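Local coordinates for takeout-like protein 1 (Epiphyas postvittana, PDB 3E8T), which binds ubiquinone-8 in a long internal tunnel and probably serves as a carrier of hydrophobic ligands in the insect, at residues T92-T98 with G110-L116. Residues are numbered along the deposited sequence; the frame is centred on the assembly and turned at random. Where two conformers were deposited one is given.
With UQ8 (Ubiquinone-8), chain B.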
loop_
_atom_site.group_PDB
_atom_site.type_symbol
_atom_site.label_atom_id
_atom_site.label_comp_id
_atom_site.label_asym_id
_atom_site.label_seq_id
_atom_site.Cartn_x
_atom_site.Cartn_y
_atom_site.Cartn_z
ATOM N N THR A 92 0.482 -8.311 -5.337
ATOM C CA THR A 92 0.084 -9.557 -4.714
ATOM C C THR A 92 0.236 -9.401 -3.206
ATOM O O THR A 92 1.189 -8.800 -2.733
ATOM C CB THR A 92 0.884 -10.810 -5.236
ATOM O OG1 THR A 92 0.579 -11.099 -6.611
ATOM C CG2 THR A 92 0.485 -12.046 -4.508
ATOM N N VAL A 93 -0.716 -9.950 -2.470
ATOM C CA VAL A 93 -0.660 -10.038 -0.999
ATOM C C VAL A 93 -0.668 -11.514 -0.622
ATOM O O VAL A 93 -1.530 -12.254 -1.077
ATOM C CB VAL A 93 -1.824 -9.312 -0.342
ATOM C CG1 VAL A 93 -1.633 -9.332 1.161
ATOM C CG2 VAL A 93 -1.960 -7.886 -0.849
ATOM N N LYS A 94 0.331 -11.914 0.142
ATOM C CA LYS A 94 0.480 -13.284 0.570
ATOM C C LYS A 94 0.620 -13.375 2.062
ATOM O O LYS A 94 0.967 -12.405 2.718
ATOM C CB LYS A 94 1.706 -13.941 -0.101
ATOM C CG LYS A 94 1.629 -14.051 -1.625
ATOM C CD LYS A 94 2.922 -14.718 -2.199
ATOM C CE LYS A 94 2.803 -15.006 -3.661
ATOM N NZ LYS A 94 4.116 -15.283 -4.357
ATOM N N GLY A 95 0.378 -14.548 2.609
ATOM C CA GLY A 95 0.651 -14.778 4.009
ATOM C C GLY A 95 -0.161 -15.916 4.570
ATOM O O GLY A 95 -0.877 -16.594 3.841
ATOM N N HIS A 96 -0.002 -16.153 5.864
ATOM C CA HIS A 96 -0.743 -17.182 6.570
ATOM C C HIS A 96 -2.009 -16.573 7.121
ATOM O O HIS A 96 -1.942 -15.662 7.971
ATOM C CB HIS A 96 0.144 -17.713 7.712
ATOM C CG HIS A 96 -0.541 -18.638 8.640
ATOM N ND1 HIS A 96 -0.115 -18.814 9.941
ATOM C CD2 HIS A 96 -1.661 -19.364 8.504
ATOM C CE1 HIS A 96 -0.924 -19.678 10.540
ATOM N NE2 HIS A 96 -1.859 -20.048 9.675
ATOM N N TYR A 97 -3.157 -17.003 6.595
ATOM C CA TYR A 97 -4.435 -16.407 6.986
ATOM C C TYR A 97 -5.257 -17.357 7.834
ATOM O O TYR A 97 -5.080 -18.567 7.809
ATOM C CB TYR A 97 -5.300 -16.028 5.719
ATOM C CG TYR A 97 -6.063 -17.193 5.148
ATOM C CD1 TYR A 97 -7.378 -17.387 5.479
ATOM C CD2 TYR A 97 -5.456 -18.146 4.374
ATOM C CE1 TYR A 97 -8.036 -18.507 5.101
ATOM C CE2 TYR A 97 -6.127 -19.285 4.016
ATOM C CZ TYR A 97 -7.416 -19.457 4.396
ATOM O OH TYR A 97 -8.099 -20.596 4.066
ATOM N N THR A 98 -6.177 -16.727 8.567
ATOM C CA THR A 98 -7.298 -17.460 9.131
ATOM C C THR A 98 -8.564 -16.714 8.783
ATOM O O THR A 98 -8.551 -15.482 8.638
ATOM C CB THR A 98 -7.233 -17.737 10.640
ATOM O OG1 THR A 98 -7.450 -16.529 11.359
ATOM C CG2 THR A 98 -5.929 -18.397 11.050
ATOM N N GLY A 110 -11.267 -21.147 7.499
ATOM C CA GLY A 110 -10.027 -21.557 6.861
ATOM C C GLY A 110 -8.841 -21.189 7.705
ATOM O O GLY A 110 -8.910 -20.296 8.529
ATOM N N ASP A 111 -7.733 -21.875 7.474
ATOM C CA ASP A 111 -6.466 -21.619 8.152
ATOM C C ASP A 111 -5.375 -22.171 7.264
ATOM O O ASP A 111 -5.197 -23.370 7.162
ATOM C CB ASP A 111 -6.452 -22.330 9.501
ATOM C CG ASP A 111 -5.226 -22.003 10.334
ATOM O OD1 ASP A 111 -4.204 -21.604 9.776
ATOM O OD2 ASP A 111 -5.282 -22.137 11.585
ATOM N N GLY A 112 -4.716 -21.271 6.561
ATOM C CA GLY A 112 -3.821 -21.694 5.525
ATOM C C GLY A 112 -3.029 -20.570 4.924
ATOM O O GLY A 112 -2.751 -19.593 5.607
ATOM N N GLN A 113 -2.678 -20.723 3.661
ATOM C CA GLN A 113 -1.929 -19.708 2.975
ATOM C C GLN A 113 -2.806 -18.980 1.986
ATOM O O GLN A 113 -3.709 -19.549 1.376
ATOM C CB GLN A 113 -0.735 -20.320 2.240
ATOM C CG GLN A 113 0.285 -20.937 3.168
ATOM C CD GLN A 113 0.880 -20.006 4.174
ATOM O OE1 GLN A 113 1.411 -18.955 3.817
ATOM N NE2 GLN A 113 0.821 -20.392 5.446
ATOM N N MET A 114 -2.523 -17.688 1.813
ATOM C CA MET A 114 -3.235 -16.829 0.882
ATOM C C MET A 114 -2.317 -16.319 -0.219
ATOM O O MET A 114 -1.163 -15.980 0.065
ATOM C CB MET A 114 -3.774 -15.592 1.650
ATOM C CG MET A 114 -4.501 -14.605 0.743
ATOM S SD MET A 114 -5.267 -13.296 1.713
ATOM C CE MET A 114 -3.872 -12.183 1.909
ATOM N N LYS A 115 -2.869 -16.205 -1.420
ATOM C CA LYS A 115 -2.261 -15.431 -2.494
ATOM C C LYS A 115 -3.394 -14.632 -3.139
ATOM O O LYS A 115 -4.279 -15.198 -3.767
ATOM C CB LYS A 115 -1.619 -16.321 -3.546
ATOM C CG LYS A 115 -0.990 -15.556 -4.707
ATOM C CD LYS A 115 -0.256 -16.453 -5.694
ATOM C CE LYS A 115 0.085 -15.659 -6.954
ATOM N NZ LYS A 115 0.747 -16.503 -7.990
ATOM N N LEU A 116 -3.382 -13.324 -2.918
ATOM C CA LEU A 116 -4.367 -12.438 -3.445
ATOM C C LEU A 116 -3.684 -11.654 -4.578
ATOM O O LEU A 116 -2.703 -10.950 -4.309
ATOM C CB LEU A 116 -4.854 -11.514 -2.298
ATOM C CG LEU A 116 -5.726 -10.316 -2.661
ATOM C CD1 LEU A 116 -7.008 -10.880 -3.316
ATOM C CD2 LEU A 116 -6.035 -9.503 -1.440
HETATM C C45 UQ8 B . -10.212 -14.557 3.458
HETATM C C44 UQ8 B . -11.384 -13.765 2.872
HETATM C C46 UQ8 B . -12.497 -14.722 2.535
HETATM C C43 UQ8 B . -11.002 -12.950 1.650
HETATM C C42 UQ8 B . -9.686 -12.189 1.873
HETATM C C41 UQ8 B . -9.915 -11.068 2.878
HETATM C C39 UQ8 B . -9.235 -9.799 2.409
HETATM C C40 UQ8 B . -8.206 -9.079 3.278
HETATM C C38 UQ8 B . -9.598 -9.242 1.213
HETATM C C37 UQ8 B . -9.041 -8.089 0.679
HETATM C C36 UQ8 B . -9.519 -8.040 -0.772
HETATM C C34 UQ8 B . -8.864 -6.934 -1.579
HETATM C C35 UQ8 B . -9.109 -6.972 -2.944
HETATM C C33 UQ8 B . -8.014 -6.008 -0.979
HETATM C C32 UQ8 B . -7.368 -4.921 -1.559
HETATM C C31 UQ8 B . -6.097 -4.617 -0.721
HETATM C C29 UQ8 B . -5.381 -3.344 -1.149
HETATM C C30 UQ8 B . -6.196 -2.047 -1.455
HETATM C C28 UQ8 B . -3.995 -3.340 -1.272
HETATM C C27 UQ8 B . -3.227 -2.248 -1.656
HETATM C C26 UQ8 B . -1.831 -2.282 -1.016
HETATM C C24 UQ8 B . -0.923 -1.214 -1.634
HETATM C C25 UQ8 B . -0.442 -1.344 -3.090
HETATM C C23 UQ8 B . -0.543 -0.127 -0.878
HETATM C C22 UQ8 B . 0.281 0.931 -1.271
HETATM C C21 UQ8 B . 0.326 2.018 -0.198
HETATM C C19 UQ8 B . 0.902 3.360 -0.654
HETATM C C20 UQ8 B . 0.758 4.449 0.408
HETATM C C18 UQ8 B . 2.331 3.254 -1.204
HETATM C C17 UQ8 B . 2.902 4.635 -1.554
HETATM C C16 UQ8 B . 4.093 4.563 -2.525
HETATM C C14 UQ8 B . 4.819 5.904 -2.513
HETATM C C15 UQ8 B . 3.991 7.201 -2.441
HETATM C C13 UQ8 B . 6.210 5.976 -2.535
HETATM C C12 UQ8 B . 6.905 7.183 -2.504
HETATM C C11 UQ8 B . 8.286 7.118 -3.189
HETATM C C9 UQ8 B . 8.737 8.507 -3.678
HETATM C C10 UQ8 B . 7.961 9.649 -3.001
HETATM C C8 UQ8 B . 10.239 8.645 -3.447
HETATM C C7 UQ8 B . 10.585 9.646 -2.341
HETATM C C6 UQ8 B . 10.603 11.115 -2.828
HETATM C C1 UQ8 B . 9.998 12.105 -2.043
HETATM C C1M UQ8 B . 9.393 11.722 -0.846
HETATM C C2 UQ8 B . 9.982 13.449 -2.435
HETATM O O2 UQ8 B . 9.453 14.320 -1.739
HETATM C C3 UQ8 B . 10.584 13.829 -3.624
HETATM O O3 UQ8 B . 10.569 15.138 -4.003
HETATM C C3M UQ8 B . 11.661 15.834 -3.404
HETATM C C4 UQ8 B . 11.187 12.870 -4.429
HETATM O O4 UQ8 B . 11.775 13.264 -5.598
HETATM C C4M UQ8 B . 10.851 14.013 -6.403
HETATM C C5 UQ8 B . 11.195 11.525 -4.035
HETATM O O5 UQ8 B . 11.747 10.698 -4.766
HETATM O O HOH W 1 1.087 -17.333 1.291
#
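In the curled sheet that wraps the ubiquinone tunnel, a takeout and juvenile-hormone-binding-protein fold, strand 92-98 pairs antiparallel with 110-116, which turns a corner at Gly112 between two strands. Val93 and Leu116 form a hydrogen-bonded pair closed by two nearly straight bonds, Leu116 N to Val93 O at 2.8 Å and the return bond from Val93 N to Leu116 O. At Gly95 the ladder slackens: Met114 N still reaches Gly95 O at 2.8 Å, but Gly95 N to Met114 O is weak. A water 2.9 Å from Met114 O may donate to it and weakly accepts from Gly95 N. The positive phi of Gly95 suits glycine, which has no CB to meet the preceding carbonyl O.

Val93, Tyr97, Met114 and Leu116 share the inward, apolar face. Met114 lies alongside Val93, its chain extended until a bend at chi3 (84°) brings CE to 3.7 Å from Val93 CG1. In one of its two conformers, Leu116 CD2 meets the isoprenoid tail at UQ8 C34, 3.8 Å away, a branched apolar end suited to a lipid. Tyr97 CG sits between backbone N and carbonyl carbon (chi1 82°), which carries the ring back across to the bare backbone of Gly112. Gln113 O sits at the ring edge; the hydroxyl, hydrogen-bonded to Thr161 O, passes 3.5 Å from Gly110 CA, where glycine makes way for it.

Polar residues take the other face. Lys94 and Lys115 run side by side, touching at Lys94 CE and Lys115 CD. Near the corner, the His96 ring lies nearly coplanar with the Asp111 carboxylate, 22° between planes, and His96 NE2 donates to Asp111 OD1 at 2.8 Å, almost in the ring plane.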